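AlyGC (Glaciecola chathamensis, PDB 5GKD) degrades alginate as a polysaccharide lyase of family 6, probably cutting the chain by beta-elimination. Local coordinates at residues G254-T260 / E278-Y283; N275-G279 / R392-L398; S287-N293 / H321-G327; A309-T315 / S339-L345. All coordinates share one frame; numbering follows the deposited sequence.

All four contacts lie in the N-terminal parallel beta-helix. Interaction 2 ties strand 271-278 to a loop that returns over a hundred residues later, enclosing interactions 3 and 4 in sequence. The second segment of interaction 1 takes over where that strand ends, sharing Glu278 and Gly279 with interaction 2; interaction 1 is centred about 15 Å from the centres of interactions 2 and 3. Interactions 3 and 4, centres about 14 Å apart, join successive coils on two faces of the helix; their segments alternate along the chain, and Leu289, Val291 and Phe324 meet Ile311 and Met341 inside. Interaction 4 borders interaction 2 through strands 310-317 and 271-278. Interaction 3 lies in the sheet that also bears calcium and carbonate ligands.

Interaction 1 of 4, residues G254-T260 / E278-Y283; sequences GNGVDHT and EGLTGY
The Thr281 hydroxyl donates a hydrogen bond to the carbonyl of Val257, with OG1 2.7 Å from Val257 O and 35° out of the carbonyl plane. The same oxygen takes a second bond from Thr260 OG1 (2.8 Å), so two threonines of different segments grip one carbonyl. Thr260 OG1 in turn accepts from Thr281 N at 3.2 Å, in a nearly straight bond (160°). Both hydroxyls can reach Val257 O because each OG1 sits between its own backbone N and carbonyl carbon (chi1 47° for Thr260). With a valine in place of Thr260, Thr281 N would probably be left without its acceptor and Val257 O would keep only the Thr281 hydroxyl of this pair. Backbone bonds continue on both sides: Gly254 N to Glu278 O (2.8 Å), Gly256 N to Gly279 O (2.8 Å), and Gly282 N to Thr260 O (3.0 Å). These loops follow successive strands of the parallel beta-helix, and 254-260 folds as a type I' turn followed by a type II turn that share Val257. A water joins His259 N to Thr281 O, and another lies between His259 ND1 and Tyr283 N. Apolar contact is modest: Leu280 CD2 rests 3.6 Å from Gly254 CA, where any side chain on that glycine would collide with it. Farther along, His259 CE1 approaches the Tyr283 ring obliquely, 3.7 Å from Tyr283 OH. The imidazole also stacks on Phe634 and bonds through NE2 to His637, while Asp258 reaches Tyr606, so this loop meets the second, C-terminal beta-helix.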
loop_
_atom_site.group_PDB
_atom_site.type_symbol
_atom_site.label_atom_id
_atom_site.label_comp_id
_atom_site.label_asym_id
_atom_site.label_seq_id
_atom_site.Cartn_x
_atom_site.Cartn_y
_atom_site.Cartn_z
ATOM N N GLY A 254 36.330 9.018 -6.787
ATOM C CA GLY A 254 35.531 7.823 -6.555
ATOM C C GLY A 254 35.963 7.025 -5.343
ATOM O O GLY A 254 35.135 6.379 -4.699
ATOM N N ASN A 255 37.256 7.039 -5.023
ATOM C CA ASN A 255 37.811 6.267 -3.900
ATOM C C ASN A 255 37.518 4.775 -4.003
ATOM O O ASN A 255 37.489 4.083 -2.995
ATOM C CB ASN A 255 37.302 6.779 -2.547
ATOM C CG ASN A 255 37.954 8.065 -2.133
ATOM O OD1 ASN A 255 38.977 8.453 -2.680
ATOM N ND2 ASN A 255 37.369 8.736 -1.147
ATOM N N GLY A 256 37.292 4.254 -5.205
ATOM C CA GLY A 256 36.986 2.840 -5.331
ATOM C C GLY A 256 35.616 2.403 -4.845
ATOM O O GLY A 256 35.348 1.202 -4.805
ATOM N N VAL A 257 34.732 3.332 -4.494
ATOM C CA VAL A 257 33.382 2.964 -4.067
ATOM C C VAL A 257 32.579 2.434 -5.253
ATOM O O VAL A 257 32.749 2.876 -6.400
ATOM C CB VAL A 257 32.695 4.176 -3.404
ATOM C CG1 VAL A 257 31.213 3.918 -3.157
ATOM C CG2 VAL A 257 33.395 4.516 -2.096
ATOM N N ASP A 258 31.702 1.469 -4.970
ATOM C CA ASP A 258 30.955 0.753 -5.998
ATOM C C ASP A 258 30.099 1.705 -6.818
ATOM O O ASP A 258 29.442 2.592 -6.280
ATOM C CB ASP A 258 30.053 -0.322 -5.353
ATOM C CG ASP A 258 29.671 -1.446 -6.328
ATOM O OD1 ASP A 258 30.501 -1.743 -7.222
ATOM O OD2 ASP A 258 28.561 -2.052 -6.215
ATOM N N HIS A 259 30.101 1.508 -8.130
ATOM C CA HIS A 259 29.219 2.233 -9.039
ATOM C C HIS A 259 29.459 3.753 -9.048
ATOM O O HIS A 259 28.532 4.528 -9.275
ATOM C CB HIS A 259 27.751 1.926 -8.719
ATOM C CG HIS A 259 27.313 0.560 -9.144
ATOM N ND1 HIS A 259 27.338 0.146 -10.458
ATOM C CD2 HIS A 259 26.836 -0.484 -8.432
ATOM C CE1 HIS A 259 26.896 -1.094 -10.537
ATOM N NE2 HIS A 259 26.583 -1.501 -9.321
ATOM N N THR A 260 30.687 4.214 -8.834
ATOM C CA THR A 260 31.019 5.627 -9.020
ATOM C C THR A 260 31.389 5.924 -10.484
ATOM O O THR A 260 32.270 5.269 -11.048
ATOM C CB THR A 260 32.178 6.028 -8.100
ATOM O OG1 THR A 260 33.222 5.052 -8.173
ATOM C CG2 THR A 260 31.730 6.165 -6.672
ATOM N N GLU A 278 39.311 9.910 -10.782
ATOM C CA GLU A 278 40.126 8.987 -10.010
ATOM C C GLU A 278 39.251 7.994 -9.269
ATOM O O GLU A 278 38.275 8.373 -8.627
ATOM C CB GLU A 278 41.015 9.722 -8.988
ATOM C CG GLU A 278 41.889 8.796 -8.171
ATOM C CD GLU A 278 42.771 9.531 -7.174
ATOM O OE1 GLU A 278 42.864 10.774 -7.243
ATOM O OE2 GLU A 278 43.375 8.862 -6.312
ATOM N N GLY A 279 39.643 6.725 -9.337
ATOM C CA GLY A 279 39.076 5.671 -8.512
ATOM C C GLY A 279 37.615 5.408 -8.780
ATOM O O GLY A 279 36.854 5.149 -7.838
ATOM N N LEU A 280 37.207 5.463 -10.040
ATOM C CA LEU A 280 35.822 5.291 -10.453
ATOM C C LEU A 280 35.602 3.862 -10.918
ATOM O O LEU A 280 36.322 3.374 -11.792
ATOM C CB LEU A 280 35.477 6.257 -11.583
ATOM C CG LEU A 280 35.735 7.725 -11.266
ATOM C CD1 LEU A 280 35.356 8.579 -12.462
ATOM C CD2 LEU A 280 34.897 8.108 -10.055
ATOM N N THR A 281 34.601 3.201 -10.351
ATOM C CA THR A 281 34.413 1.781 -10.578
ATOM C C THR A 281 33.219 1.457 -11.455
ATOM O O THR A 281 32.969 0.280 -11.702
ATOM C CB THR A 281 34.251 1.046 -9.245
ATOM O OG1 THR A 281 32.998 1.420 -8.677
ATOM C CG2 THR A 281 35.330 1.443 -8.297
ATOM N N GLY A 282 32.475 2.440 -11.919
ATOM C CA GLY A 282 31.233 2.141 -12.604
ATOM C C GLY A 282 31.446 1.634 -14.006
ATOM O O GLY A 282 32.535 1.721 -14.566
ATOM N N TYR A 283 30.364 1.135 -14.597
ATOM C CA TYR A 283 30.406 0.589 -15.948
ATOM C C TYR A 283 29.113 0.940 -16.675
ATOM O O TYR A 283 28.179 1.485 -16.093
ATOM C CB TYR A 283 30.640 -0.933 -15.940
ATOM C CG TYR A 283 29.646 -1.730 -15.131
ATOM C CD1 TYR A 283 28.446 -2.149 -15.685
ATOM C CD2 TYR A 283 29.907 -2.064 -13.810
ATOM C CE1 TYR A 283 27.537 -2.881 -14.947
ATOM C CE2 TYR A 283 29.005 -2.788 -13.069
ATOM C CZ TYR A 283 27.825 -3.197 -13.641
ATOM O OH TYR A 283 26.934 -3.922 -12.890
HETATM O O HOH W 1 39.641 8.559 -5.806
HETATM O O HOH W 2 30.843 -0.418 -10.254
HETATM O O HOH W 3 27.944 1.686 -12.608
#

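Interaction 2 of 4, residues N275-G279 / R392-L398; sequences NYLEG and RHDNGLL
Glu278 and Arg392 form an end-on salt bridge, each carboxylate oxygen taking one guanidinium nitrogen: OE2 lies 2.9 Å from Arg392 NH2 and OE1 3.2 Å from Arg392 NH1. The two planes are 8° apart, and Arg392 NH1 meets Glu278 OE1 on its syn lone pair. Arg392 NH1 donates to Gly396 O, which fixes the guanidinium against its own loop.

Among the other hydrogen bonds, Tyr276 OH is central. It donates to Glu278 OE1 (2.8 Å), arriving above the carboxylate plane, and accepts from Leu398 N at 3.0 Å in a fairly straight bond (160°). Strand 271-278 belongs to a face of the parallel beta-helix, and the 392-398 loop lies against its outward-turned side chains. A type I turn from His393 to Gly396 shapes that loop, with an Asx turn in which Asn395 OD1 holds Leu397 N.

The packing is carried by Leu397, whose CD2 stands over one face of the Tyr276 ring, 3.7 Å from its centroid, in a CH-pi contact. CG of Tyr276 is anti to the backbone N (chi1 179°), which carries the ring out to the loop. Leu398 CB touches Tyr276 OH, and Leu398 CG lies over one face of the Arg392 guanidinium, toward the rim.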
loop_
_atom_site.group_PDB
_atom_site.type_symbol
_atom_site.label_atom_id
_atom_site.label_comp_id
_atom_site.label_asym_id
_atom_site.label_seq_id
_atom_site.Cartn_x
_atom_site.Cartn_y
_atom_site.Cartn_z
ATOM N N ASN A 275 39.246 17.736 -17.101
ATOM C CA ASN A 275 38.606 17.086 -15.968
ATOM C C ASN A 275 39.489 15.983 -15.384
ATOM O O ASN A 275 40.170 15.255 -16.109
ATOM C CB ASN A 275 37.253 16.488 -16.369
ATOM C CG ASN A 275 36.308 17.521 -16.930
ATOM O OD1 ASN A 275 35.741 18.339 -16.192
ATOM N ND2 ASN A 275 36.131 17.497 -18.241
ATOM N N TYR A 276 39.420 15.828 -14.065
ATOM C CA TYR A 276 40.224 14.865 -13.326
ATOM C C TYR A 276 39.322 13.801 -12.716
ATOM O O TYR A 276 38.384 14.131 -11.983
ATOM C CB TYR A 276 41.033 15.576 -12.236
ATOM C CG TYR A 276 41.894 14.666 -11.397
ATOM C CD1 TYR A 276 41.371 13.990 -10.295
ATOM C CD2 TYR A 276 43.230 14.486 -11.704
ATOM C CE1 TYR A 276 42.164 13.174 -9.529
ATOM C CE2 TYR A 276 44.028 13.675 -10.951
ATOM C CZ TYR A 276 43.496 13.020 -9.868
ATOM O OH TYR A 276 44.309 12.230 -9.122
ATOM N N LEU A 277 39.633 12.532 -12.991
ATOM C CA LEU A 277 38.794 11.385 -12.648
ATOM C C LEU A 277 39.658 10.305 -12.004
ATOM O O LEU A 277 40.623 9.830 -12.612
ATOM C CB LEU A 277 38.084 10.830 -13.894
ATOM C CG LEU A 277 37.115 11.731 -14.676
ATOM C CD1 LEU A 277 37.817 12.686 -15.606
ATOM C CD2 LEU A 277 36.109 10.907 -15.468
ATOM N N GLU A 278 39.311 9.910 -10.782
ATOM C CA GLU A 278 40.126 8.987 -10.010
ATOM C C GLU A 278 39.251 7.994 -9.269
ATOM O O GLU A 278 38.275 8.373 -8.627
ATOM C CB GLU A 278 41.015 9.722 -8.988
ATOM C CG GLU A 278 41.889 8.796 -8.171
ATOM C CD GLU A 278 42.771 9.531 -7.174
ATOM O OE1 GLU A 278 42.864 10.774 -7.243
ATOM O OE2 GLU A 278 43.375 8.862 -6.312
ATOM N N GLY A 279 39.643 6.725 -9.337
ATOM C CA GLY A 279 39.076 5.671 -8.512
ATOM C C GLY A 279 37.615 5.408 -8.780
ATOM O O GLY A 279 36.854 5.149 -7.838
ATOM N N ARG A 392 51.023 12.974 -5.973
ATOM C CA ARG A 392 49.929 13.879 -5.647
ATOM C C ARG A 392 50.456 15.261 -5.282
ATOM O O ARG A 392 51.235 15.398 -4.342
ATOM C CB ARG A 392 49.104 13.302 -4.505
ATOM C CG ARG A 392 47.682 13.822 -4.491
ATOM C CD ARG A 392 46.850 13.106 -3.471
ATOM N NE ARG A 392 46.636 11.692 -3.775
ATOM C CZ ARG A 392 45.770 11.248 -4.681
ATOM N NH1 ARG A 392 45.074 12.113 -5.406
ATOM N NH2 ARG A 392 45.608 9.940 -4.871
ATOM N N HIS A 393 50.023 16.282 -6.019
ATOM C CA HIS A 393 50.371 17.658 -5.720
ATOM C C HIS A 393 49.590 18.160 -4.498
ATOM O O HIS A 393 48.716 17.477 -3.956
ATOM C CB HIS A 393 50.086 18.549 -6.923
ATOM C CG HIS A 393 51.096 18.436 -8.021
ATOM N ND1 HIS A 393 51.254 19.409 -8.981
ATOM C CD2 HIS A 393 51.997 17.469 -8.314
ATOM C CE1 HIS A 393 52.211 19.050 -9.820
ATOM N NE2 HIS A 393 52.680 17.877 -9.436
ATOM N N ASP A 394 49.902 19.395 -4.080
ATOM C CA ASP A 394 49.219 20.005 -2.938
ATOM C C ASP A 394 47.729 20.184 -3.193
ATOM O O ASP A 394 46.939 20.179 -2.251
ATOM C CB ASP A 394 49.838 21.367 -2.598
ATOM C CG ASP A 394 51.210 21.251 -1.938
ATOM O OD1 ASP A 394 51.518 20.187 -1.352
ATOM O OD2 ASP A 394 51.981 22.237 -2.008
ATOM N N ASN A 395 47.330 20.355 -4.443
ATOM C CA ASN A 395 45.924 20.540 -4.730
ATOM C C ASN A 395 45.126 19.250 -4.602
ATOM O O ASN A 395 43.959 19.211 -4.982
ATOM C CB ASN A 395 45.757 21.141 -6.126
ATOM C CG ASN A 395 46.188 20.189 -7.236
ATOM O OD1 ASN A 395 46.636 19.081 -6.981
ATOM N ND2 ASN A 395 46.033 20.623 -8.470
ATOM N N GLY A 396 45.752 18.191 -4.091
ATOM C CA GLY A 396 45.127 16.895 -3.937
ATOM C C GLY A 396 45.063 16.026 -5.178
ATOM O O GLY A 396 44.483 14.938 -5.111
ATOM N N LEU A 397 45.632 16.450 -6.302
ATOM C CA LEU A 397 45.503 15.706 -7.543
ATOM C C LEU A 397 46.823 15.056 -7.955
ATOM O O LEU A 397 47.907 15.590 -7.701
ATOM C CB LEU A 397 45.009 16.608 -8.669
ATOM C CG LEU A 397 43.729 17.410 -8.431
ATOM C CD1 LEU A 397 43.404 18.216 -9.668
ATOM C CD2 LEU A 397 42.578 16.496 -8.058
ATOM N N LEU A 398 46.705 13.909 -8.629
ATOM C CA LEU A 398 47.856 13.166 -9.123
ATOM C C LEU A 398 48.338 13.708 -10.461
ATOM O O LEU A 398 47.537 13.976 -11.362
ATOM C CB LEU A 398 47.502 11.685 -9.277
ATOM C CG LEU A 398 47.267 10.903 -7.992
ATOM C CD1 LEU A 398 46.662 9.545 -8.314
ATOM C CD2 LEU A 398 48.578 10.747 -7.244
#

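Interaction 3 of 4, residues S287-N293 / H321-G327; sequences SGLTVMN and HIQFAAG
Leu289, Thr290 and Val291 pair with Ile322, Gln323 and Phe324 as parallel strands of adjacent coils, in the beta-helix sheet that also carries the calcium and carbonate ligands Glu214, Arg240 and Arg264. Gln323 is held through both its backbone N and its backbone O: its N donates to Leu289 O (2.9 Å) and its O accepts from Val291 N (2.9 Å). Both bonds are nearly straight, at 167° and 168°. Beyond this regular part the register slips by one residue, a beta bulge, because Ala325 adopts a positive phi and turns the second strand through a corner. Ala326 N then donates to Val291 O (3.1 Å), and Asn293 N to Ala326 O (3.0 Å), so pairing resumes after the extra residue.

The side chains divide between the two faces of this sheet of the parallel beta-helix. Leu289, Val291, Ile322 and Phe324 turn into the interior, where Val291 CG2 meets the edge of the Phe324 ring, 3.7 Å from CD1. With CG1 anti to the backbone N (chi1 -171°), CG2 falls beside that N and meets the ring; the Phe324 ring also meets Phe366 edge-to-face. On the opposite face Thr290 CG2 touches Ala326 CB at 3.7 Å. Met292, also on that face, bends back at chi3, and its side chain packs on Arg264 and lies about 6 Å from the bound carbonate. Its CE stands so near Gly327 that a side chain there would be tight. Asn293 OD1 lies against Ala325 CB (3.2 Å), while ND2 bonds to Arg332 O and Asp359.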
loop_
_atom_site.group_PDB
_atom_site.type_symbol
_atom_site.label_atom_id
_atom_site.label_comp_id
_atom_site.label_asym_id
_atom_site.label_seq_id
_atom_site.Cartn_x
_atom_site.Cartn_y
_atom_site.Cartn_z
ATOM N N SER A 287 29.942 4.476 -16.317
ATOM C CA SER A 287 31.390 4.402 -16.460
ATOM C C SER A 287 32.059 5.728 -16.086
ATOM O O SER A 287 31.431 6.791 -16.055
ATOM C CB SER A 287 31.776 4.035 -17.894
ATOM O OG SER A 287 31.219 2.786 -18.267
ATOM N N GLY A 288 33.363 5.648 -15.817
ATOM C CA GLY A 288 34.149 6.856 -15.626
ATOM C C GLY A 288 34.104 7.773 -16.832
ATOM O O GLY A 288 34.019 8.991 -16.695
ATOM N N LEU A 289 34.153 7.204 -18.032
ATOM C CA LEU A 289 33.989 7.989 -19.243
ATOM C C LEU A 289 33.146 7.176 -20.209
ATOM O O LEU A 289 33.471 6.020 -20.484
ATOM C CB LEU A 289 35.339 8.330 -19.875
ATOM C CG LEU A 289 35.584 9.650 -20.630
ATOM C CD1 LEU A 289 36.678 9.479 -21.719
ATOM C CD2 LEU A 289 34.333 10.337 -21.163
ATOM N N THR A 290 32.084 7.782 -20.730
ATOM C CA THR A 290 31.137 7.085 -21.586
ATOM C C THR A 290 30.820 7.938 -22.800
ATOM O O THR A 290 30.380 9.079 -22.648
ATOM C CB THR A 290 29.825 6.782 -20.842
ATOM O OG1 THR A 290 30.108 6.064 -19.638
ATOM C CG2 THR A 290 28.895 5.967 -21.722
ATOM N N VAL A 291 30.988 7.373 -23.990
ATOM C CA VAL A 291 30.531 7.998 -25.218
ATOM C C VAL A 291 29.472 7.076 -25.807
ATOM O O VAL A 291 29.782 5.967 -26.263
ATOM C CB VAL A 291 31.672 8.251 -26.210
ATOM C CG1 VAL A 291 31.172 9.089 -27.375
ATOM C CG2 VAL A 291 32.834 8.960 -25.520
ATOM N N MET A 292 28.225 7.522 -25.790
ATOM C CA MET A 292 27.107 6.652 -26.116
ATOM C C MET A 292 26.861 6.556 -27.619
ATOM O O MET A 292 27.196 7.455 -28.394
ATOM C CB MET A 292 25.830 7.140 -25.437
ATOM C CG MET A 292 25.652 6.646 -24.018
ATOM S SD MET A 292 23.967 6.872 -23.405
ATOM C CE MET A 292 23.070 5.670 -24.397
ATOM N N ASN A 293 26.274 5.433 -28.015
ATOM C CA ASN A 293 25.548 5.342 -29.271
ATOM C C ASN A 293 24.211 6.047 -29.136
ATOM O O ASN A 293 23.629 6.087 -28.056
ATOM C CB ASN A 293 25.312 3.879 -29.655
ATOM C CG ASN A 293 26.255 3.406 -30.748
ATOM O OD1 ASN A 293 27.364 3.894 -30.858
ATOM N ND2 ASN A 293 25.788 2.492 -31.589
ATOM N N HIS A 321 36.403 1.651 -16.185
ATOM C CA HIS A 321 35.748 1.497 -17.478
ATOM C C HIS A 321 35.686 2.817 -18.234
ATOM O O HIS A 321 35.153 3.810 -17.728
ATOM C CB HIS A 321 34.354 0.889 -17.313
ATOM C CG HIS A 321 34.380 -0.498 -16.753
ATOM N ND1 HIS A 321 34.651 -1.604 -17.526
ATOM C CD2 HIS A 321 34.207 -0.955 -15.493
ATOM C CE1 HIS A 321 34.629 -2.686 -16.769
ATOM N NE2 HIS A 321 34.364 -2.318 -15.531
ATOM N N ILE A 322 36.235 2.808 -19.446
ATOM C CA ILE A 322 36.056 3.852 -20.442
ATOM C C ILE A 322 35.347 3.185 -21.606
ATOM O O ILE A 322 35.923 2.310 -22.259
ATOM C CB ILE A 322 37.390 4.460 -20.904
ATOM C CG1 ILE A 322 38.107 5.190 -19.767
ATOM C CG2 ILE A 322 37.165 5.379 -22.091
ATOM C CD1 ILE A 322 39.518 5.632 -20.165
ATOM N N GLN A 323 34.112 3.586 -21.888
ATOM C CA GLN A 323 33.279 2.832 -22.811
ATOM C C GLN A 323 32.843 3.712 -23.971
ATOM O O GLN A 323 32.219 4.760 -23.772
ATOM C CB GLN A 323 32.099 2.213 -22.068
ATOM C CG GLN A 323 32.589 1.271 -20.972
ATOM C CD GLN A 323 31.563 0.222 -20.531
ATOM O OE1 GLN A 323 30.372 0.338 -20.803
ATOM N NE2 GLN A 323 32.038 -0.810 -19.847
ATOM N N PHE A 324 33.186 3.288 -25.185
ATOM C CA PHE A 324 32.832 3.998 -26.401
ATOM C C PHE A 324 31.721 3.242 -27.110
ATOM O O PHE A 324 31.692 2.008 -27.103
ATOM C CB PHE A 324 34.041 4.146 -27.331
ATOM C CG PHE A 324 35.200 4.890 -26.723
ATOM C CD1 PHE A 324 35.123 6.255 -26.493
ATOM C CD2 PHE A 324 36.379 4.244 -26.437
ATOM C CE1 PHE A 324 36.206 6.947 -25.961
ATOM C CE2 PHE A 324 37.464 4.936 -25.912
ATOM C CZ PHE A 324 37.374 6.282 -25.675
ATOM N N ALA A 325 30.815 3.995 -27.729
ATOM C CA ALA A 325 29.611 3.450 -28.350
ATOM C C ALA A 325 28.764 2.651 -27.358
ATOM O O ALA A 325 28.058 1.716 -27.737
ATOM C CB ALA A 325 29.965 2.609 -29.574
ATOM N N ALA A 326 28.810 3.024 -26.083
ATOM C CA ALA A 326 28.028 2.334 -25.063
ATOM C C ALA A 326 26.530 2.440 -25.340
ATOM O O ALA A 326 26.036 3.458 -25.819
ATOM C CB ALA A 326 28.344 2.908 -23.683
ATOM N N GLY A 327 25.806 1.377 -25.034
ATOM C CA GLY A 327 24.404 1.308 -25.368
ATOM C C GLY A 327 24.112 0.835 -26.773
ATOM O O GLY A 327 22.940 0.817 -27.171
HETATM O O HOH W 4 34.766 3.267 -14.308
#

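Interaction 4 of 4, residues A309-T315 / S339-L345; sequences ALIENNT and SNMNNNL
Asn344 spans the two coils with both ends of its amide. ND2 donates to Ile311 O (2.9 Å) in an almost straight bond of 171°, and OD1 accepts from Asn314 N (2.8 Å) and from Asn314 ND2 (3.1 Å). Ile311 O is thus gripped twice, since Asn342 N reaches it from the opposite face of its plane, at 3.0 Å. Asn314 and Asn344 lie side by side, pointing the same way with amide planes 8° apart; CG of Asn344 stands anti to the carbonyl carbon (chi1 -61°), which lays its amide along the neighbouring turn. A leucine in place of Asn344 would probably leave Asn314 N without its acceptor and Ile311 O with the backbone bond alone.

This is the asparagine stack of a parallel beta-helix, set inside its T2-type corner, where Asn313 and Asn343 both take left-handed backbone angles. Outside the corner those two amides also run alongside each other, and Asn313 ND2 bonds to Gly409 O. The row continues in both directions: Asn314 OD1 accepts from Asn275 N, and Asn369 bonds to Asn344 N and Met341 O.

On either side of the corner the strands pair in parallel, Ile311 N to Asn340 O (2.9 Å) before it and Leu345 N to Asn314 O (2.9 Å) after it. In the interior Ile311 CB packs on Met341 CG at 4.1 Å, with Val291 and Leu289 beyond them.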
loop_
_atom_site.group_PDB
_atom_site.type_symbol
_atom_site.label_atom_id
_atom_site.label_comp_id
_atom_site.label_asym_id
_atom_site.label_seq_id
_atom_site.Cartn_x
_atom_site.Cartn_y
_atom_site.Cartn_z
ATOM N N ALA A 309 32.024 15.600 -30.646
ATOM C CA ALA A 309 32.545 15.666 -29.286
ATOM C C ALA A 309 34.036 15.991 -29.304
ATOM O O ALA A 309 34.765 15.612 -30.224
ATOM C CB ALA A 309 32.319 14.344 -28.553
ATOM N N LEU A 310 34.488 16.697 -28.275
ATOM C CA LEU A 310 35.900 17.030 -28.096
ATOM C C LEU A 310 36.296 16.677 -26.669
ATOM O O LEU A 310 35.790 17.272 -25.710
ATOM C CB LEU A 310 36.149 18.507 -28.387
ATOM C CG LEU A 310 37.523 19.049 -28.802
ATOM C CD1 LEU A 310 37.839 20.263 -27.954
ATOM C CD2 LEU A 310 38.668 18.043 -28.769
ATOM N N ILE A 311 37.190 15.714 -26.525
ATOM C CA ILE A 311 37.560 15.152 -25.229
ATOM C C ILE A 311 39.070 15.332 -25.090
ATOM O O ILE A 311 39.840 14.541 -25.640
ATOM C CB ILE A 311 37.146 13.675 -25.117
ATOM C CG1 ILE A 311 35.654 13.520 -25.435
ATOM C CG2 ILE A 311 37.474 13.124 -23.757
ATOM C CD1 ILE A 311 35.122 12.109 -25.413
ATOM N N GLU A 312 39.517 16.368 -24.377
ATOM C CA GLU A 312 40.949 16.624 -24.343
ATOM C C GLU A 312 41.420 17.000 -22.949
ATOM O O GLU A 312 40.671 17.542 -22.139
ATOM C CB GLU A 312 41.366 17.710 -25.366
ATOM C CG GLU A 312 41.064 19.127 -24.960
ATOM C CD GLU A 312 41.033 20.093 -26.138
ATOM O OE1 GLU A 312 41.500 19.728 -27.251
ATOM O OE2 GLU A 312 40.511 21.211 -25.934
ATOM N N ASN A 313 42.682 16.674 -22.681
ATOM C CA ASN A 313 43.370 17.040 -21.439
ATOM C C ASN A 313 42.635 16.585 -20.182
ATOM O O ASN A 313 42.685 17.244 -19.147
ATOM C CB ASN A 313 43.633 18.540 -21.398
ATOM C CG ASN A 313 44.688 18.945 -22.401
ATOM O OD1 ASN A 313 44.378 19.429 -23.478
ATOM N ND2 ASN A 313 45.946 18.708 -22.057
ATOM N N ASN A 314 41.983 15.438 -20.243
ATOM C CA ASN A 314 41.463 14.819 -19.041
ATOM C C ASN A 314 42.459 13.810 -18.475
ATOM O O ASN A 314 43.222 13.168 -19.201
ATOM C CB ASN A 314 40.119 14.157 -19.344
ATOM C CG ASN A 314 39.142 15.136 -19.939
ATOM O OD1 ASN A 314 38.659 16.042 -19.251
ATOM N ND2 ASN A 314 38.893 15.012 -21.232
ATOM N N THR A 315 42.450 13.683 -17.160
ATOM C CA THR A 315 43.284 12.718 -16.462
ATOM C C THR A 315 42.390 11.638 -15.886
ATOM O O THR A 315 41.403 11.939 -15.214
ATOM C CB THR A 315 44.089 13.382 -15.351
ATOM O OG1 THR A 315 45.071 14.238 -15.934
ATOM C CG2 THR A 315 44.753 12.317 -14.478
ATOM N N SER A 339 34.262 13.160 -34.133
ATOM C CA SER A 339 34.701 13.483 -32.786
ATOM C C SER A 339 36.213 13.339 -32.654
ATOM O O SER A 339 36.893 12.795 -33.532
ATOM C CB SER A 339 33.969 12.594 -31.772
ATOM O OG SER A 339 32.598 12.913 -31.792
ATOM N N ASN A 340 36.737 13.819 -31.526
ATOM C CA ASN A 340 38.178 13.869 -31.289
ATOM C C ASN A 340 38.487 13.665 -29.816
ATOM O O ASN A 340 37.896 14.323 -28.962
ATOM C CB ASN A 340 38.764 15.208 -31.749
ATOM C CG ASN A 340 38.780 15.346 -33.264
ATOM O OD1 ASN A 340 39.701 14.867 -33.925
ATOM N ND2 ASN A 340 37.753 15.971 -33.817
ATOM N N MET A 341 39.454 12.793 -29.527
ATOM C CA MET A 341 39.932 12.555 -28.168
ATOM C C MET A 341 41.457 12.668 -28.151
ATOM O O MET A 341 42.150 11.780 -28.663
ATOM C CB MET A 341 39.464 11.187 -27.668
ATOM C CG MET A 341 39.887 10.883 -26.257
ATOM S SD MET A 341 38.847 9.649 -25.452
ATOM C CE MET A 341 39.777 9.410 -23.939
ATOM N N ASN A 342 41.978 13.741 -27.542
ATOM C CA ASN A 342 43.388 14.108 -27.635
ATOM C C ASN A 342 43.950 14.504 -26.278
ATOM O O ASN A 342 43.237 15.033 -25.424
ATOM C CB ASN A 342 43.636 15.307 -28.561
ATOM C CG ASN A 342 42.766 15.301 -29.774
ATOM O OD1 ASN A 342 42.758 14.337 -30.534
ATOM N ND2 ASN A 342 42.009 16.375 -29.967
ATOM N N ASN A 343 45.260 14.294 -26.116
ATOM C CA ASN A 343 46.041 14.842 -25.004
ATOM C C ASN A 343 45.500 14.424 -23.639
ATOM O O ASN A 343 45.684 15.126 -22.648
ATOM C CB ASN A 343 46.140 16.363 -25.111
ATOM C CG ASN A 343 46.870 16.796 -26.360
ATOM O OD1 ASN A 343 46.256 17.084 -27.381
ATOM N ND2 ASN A 343 48.193 16.825 -26.291
ATOM N N ASN A 344 44.849 13.272 -23.580
ATOM C CA ASN A 344 44.388 12.715 -22.324
ATOM C C ASN A 344 45.470 11.840 -21.689
ATOM O O ASN A 344 46.424 11.409 -22.336
ATOM C CB ASN A 344 43.094 11.928 -22.542
ATOM C CG ASN A 344 41.960 12.818 -23.072
ATOM O OD1 ASN A 344 41.384 13.604 -22.328
ATOM N ND2 ASN A 344 41.677 12.723 -24.353
ATOM N N LEU A 345 45.302 11.577 -20.402
ATOM C CA LEU A 345 46.246 10.791 -19.626
ATOM C C LEU A 345 45.476 9.713 -18.887
ATOM O O LEU A 345 44.571 10.016 -18.101
ATOM C CB LEU A 345 47.030 11.667 -18.647
ATOM C CG LEU A 345 47.877 10.947 -17.594
ATOM C CD1 LEU A 345 49.072 10.243 -18.197
ATOM C CD2 LEU A 345 48.353 11.928 -16.533
HETATM O O HOH W 5 35.672 17.256 -31.998
#